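Local coordinates for hypothetical protein ydiI (Escherichia coli, PDB 1VH5) that hydrolyses 1,4-dihydroxy-2-naphthoyl-CoA to 1,4-dihydroxy-2-naphthoate and CoA in menaquinone biosynthesis, and also accepts a wide range of other acyl-CoA thioesters, at residues V83-N88 against R132-I137. Numbering follows the deposited sequence. Where two conformers were deposited one is given.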
loop_
_atom_site.group_PDB
_atom_site.type_symbol
_atom_site.label_atom_id
_atom_site.label_comp_id
_atom_site.label_asym_id
_atom_site.label_seq_id
_atom_site.Cartn_x
_atom_site.Cartn_y
_atom_site.Cartn_z
ATOM N N VAL A 83 -6.188 -6.552 13.998
ATOM C CA VAL A 83 -5.653 -7.120 12.759
ATOM C C VAL A 83 -6.385 -6.445 11.598
ATOM O O VAL A 83 -7.615 -6.329 11.615
ATOM C CB VAL A 83 -5.936 -8.681 12.726
ATOM C CG1 VAL A 83 -5.444 -9.353 11.437
ATOM C CG2 VAL A 83 -5.333 -9.357 13.945
ATOM N N GLY A 84 -5.632 -5.971 10.614
ATOM C CA GLY A 84 -6.215 -5.400 9.415
ATOM C C GLY A 84 -6.902 -6.448 8.562
ATOM O O GLY A 84 -6.362 -7.509 8.297
ATOM N N LEU A 85 -8.140 -6.168 8.166
ATOM C CA LEU A 85 -8.916 -7.013 7.268
ATOM C C LEU A 85 -8.935 -6.518 5.832
ATOM O O LEU A 85 -8.738 -7.313 4.931
ATOM C CB LEU A 85 -10.362 -7.170 7.767
ATOM C CG LEU A 85 -10.555 -7.761 9.160
ATOM C CD1 LEU A 85 -12.057 -7.660 9.467
ATOM C CD2 LEU A 85 -10.036 -9.189 9.296
ATOM N N GLU A 86 -9.234 -5.229 5.621
ATOM C CA GLU A 86 -9.453 -4.726 4.274
ATOM C C GLU A 86 -8.976 -3.277 4.320
ATOM O O GLU A 86 -9.222 -2.545 5.272
ATOM C CB GLU A 86 -10.934 -4.811 3.905
ATOM C CG GLU A 86 -11.241 -4.788 2.386
ATOM C CD GLU A 86 -11.440 -3.409 1.750
ATOM O OE1 GLU A 86 -11.422 -2.383 2.469
ATOM O OE2 GLU A 86 -11.596 -3.356 0.499
ATOM N N ILE A 87 -8.330 -2.845 3.244
ATOM C CA ILE A 87 -8.001 -1.445 3.055
ATOM C C ILE A 87 -8.350 -1.060 1.628
ATOM O O ILE A 87 -8.207 -1.886 0.703
ATOM C CB ILE A 87 -6.526 -1.212 3.382
ATOM C CG1 ILE A 87 -6.195 0.280 3.392
ATOM C CG2 ILE A 87 -5.585 -2.003 2.403
ATOM C CD1 ILE A 87 -5.140 0.739 4.340
ATOM N N ASN A 88 -8.824 0.164 1.445
ATOM C CA ASN A 88 -9.177 0.652 0.125
ATOM C C ASN A 88 -8.797 2.108 0.023
ATOM O O ASN A 88 -8.696 2.804 1.050
ATOM C CB ASN A 88 -10.650 0.399 -0.176
ATOM C CG ASN A 88 -11.539 1.063 0.824
ATOM O OD1 ASN A 88 -11.704 2.284 0.796
ATOM N ND2 ASN A 88 -12.090 0.282 1.744
ATOM N N ARG A 132 -9.862 3.993 3.480
ATOM C CA ARG A 132 -10.536 3.409 4.638
ATOM C C ARG A 132 -9.888 2.073 5.007
ATOM O O ARG A 132 -9.541 1.316 4.111
ATOM C CB ARG A 132 -12.018 3.145 4.314
ATOM C CG ARG A 132 -12.927 4.377 4.213
ATOM C CD ARG A 132 -14.443 4.059 4.269
ATOM N NE ARG A 132 -14.818 2.882 3.457
ATOM C CZ ARG A 132 -15.072 2.941 2.155
ATOM N NH1 ARG A 132 -15.356 1.853 1.500
ATOM N NH2 ARG A 132 -15.054 4.074 1.475
ATOM N N LEU A 133 -9.737 1.786 6.317
ATOM C CA LEU A 133 -9.185 0.555 6.843
ATOM C C LEU A 133 -10.196 -0.056 7.779
ATOM O O LEU A 133 -10.705 0.631 8.671
ATOM C CB LEU A 133 -7.880 0.883 7.608
ATOM C CG LEU A 133 -7.252 -0.290 8.369
ATOM C CD1 LEU A 133 -6.700 -1.407 7.472
ATOM C CD2 LEU A 133 -6.183 0.201 9.414
ATOM N N THR A 134 -10.495 -1.338 7.575
ATOM C CA THR A 134 -11.302 -2.124 8.490
ATOM C C THR A 134 -10.423 -3.059 9.276
ATOM O O THR A 134 -9.642 -3.790 8.658
ATOM C CB THR A 134 -12.371 -2.903 7.694
ATOM O OG1 THR A 134 -13.196 -1.979 6.975
ATOM C CG2 THR A 134 -13.296 -3.715 8.623
ATOM N N THR A 135 -10.572 -3.065 10.612
ATOM C CA THR A 135 -9.816 -3.992 11.471
ATOM C C THR A 135 -10.751 -4.852 12.272
ATOM O O THR A 135 -11.911 -4.499 12.500
ATOM C CB THR A 135 -8.962 -3.222 12.478
ATOM O OG1 THR A 135 -9.841 -2.498 13.365
ATOM C CG2 THR A 135 -8.048 -2.209 11.793
ATOM N N ALA A 136 -10.230 -5.990 12.682
ATOM C CA ALA A 136 -10.886 -6.813 13.706
ATOM C C ALA A 136 -10.121 -6.701 15.019
ATOM O O ALA A 136 -8.890 -6.653 15.034
ATOM C CB ALA A 136 -10.948 -8.254 13.275
ATOM N N ILE A 137 -10.871 -6.688 16.115
ATOM C CA ILE A 137 -10.260 -6.719 17.433
ATOM C C ILE A 137 -10.038 -8.166 17.865
ATOM O O ILE A 137 -10.920 -8.999 17.699
ATOM C CB ILE A 137 -11.140 -5.949 18.389
ATOM C CG1 ILE A 137 -11.203 -4.457 17.948
ATOM C CG2 ILE A 137 -10.599 -6.059 19.857
ATOM C CD1 ILE A 137 -12.298 -3.643 18.577
HETATM O O HOH W 1 -12.040 -0.881 4.760
#
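L85 and E86 both face T134 in a classic beta bulge, set in an antiparallel strand pair of this hot-dog-fold thioesterase, which illustrates how an extra residue alters backbone pairing. Just before the bulge, G84 belongs to the substrate-binding site. The T134 carbonyl oxygen accepts two amides: L85 N at 2.9 Å and, weakly, E86 N at 3.4 Å. T134 N returns a bond to E86 O; on either side, V83 with A136 and N88 with R132 each exchange two backbone bonds. E86, I87 and N88 pair antiparallel with the second subunit; on the buried face, I87 CB meets L133 CD1 at 4.1 Å near E65, the probable nucleophile or proton acceptor, and T135 OG1 bonds Q114 OE1.

On the other face, N88 ND2 donates in its amide plane to the syn lone pair of E86 OE1, 2.8 Å away. N88 CG lies between backbone N and carbonyl carbon (chi1 59°), which puts OD1 3.6 Å above the centre of the R132 guanidinium, the planes 51° apart. An alanine here would probably leave E86 OE1 without this donor and the guanidinium without the amide above it. A water hydrogen-bonds both E86 OE1 and, at 2.7 Å, T134 OG1.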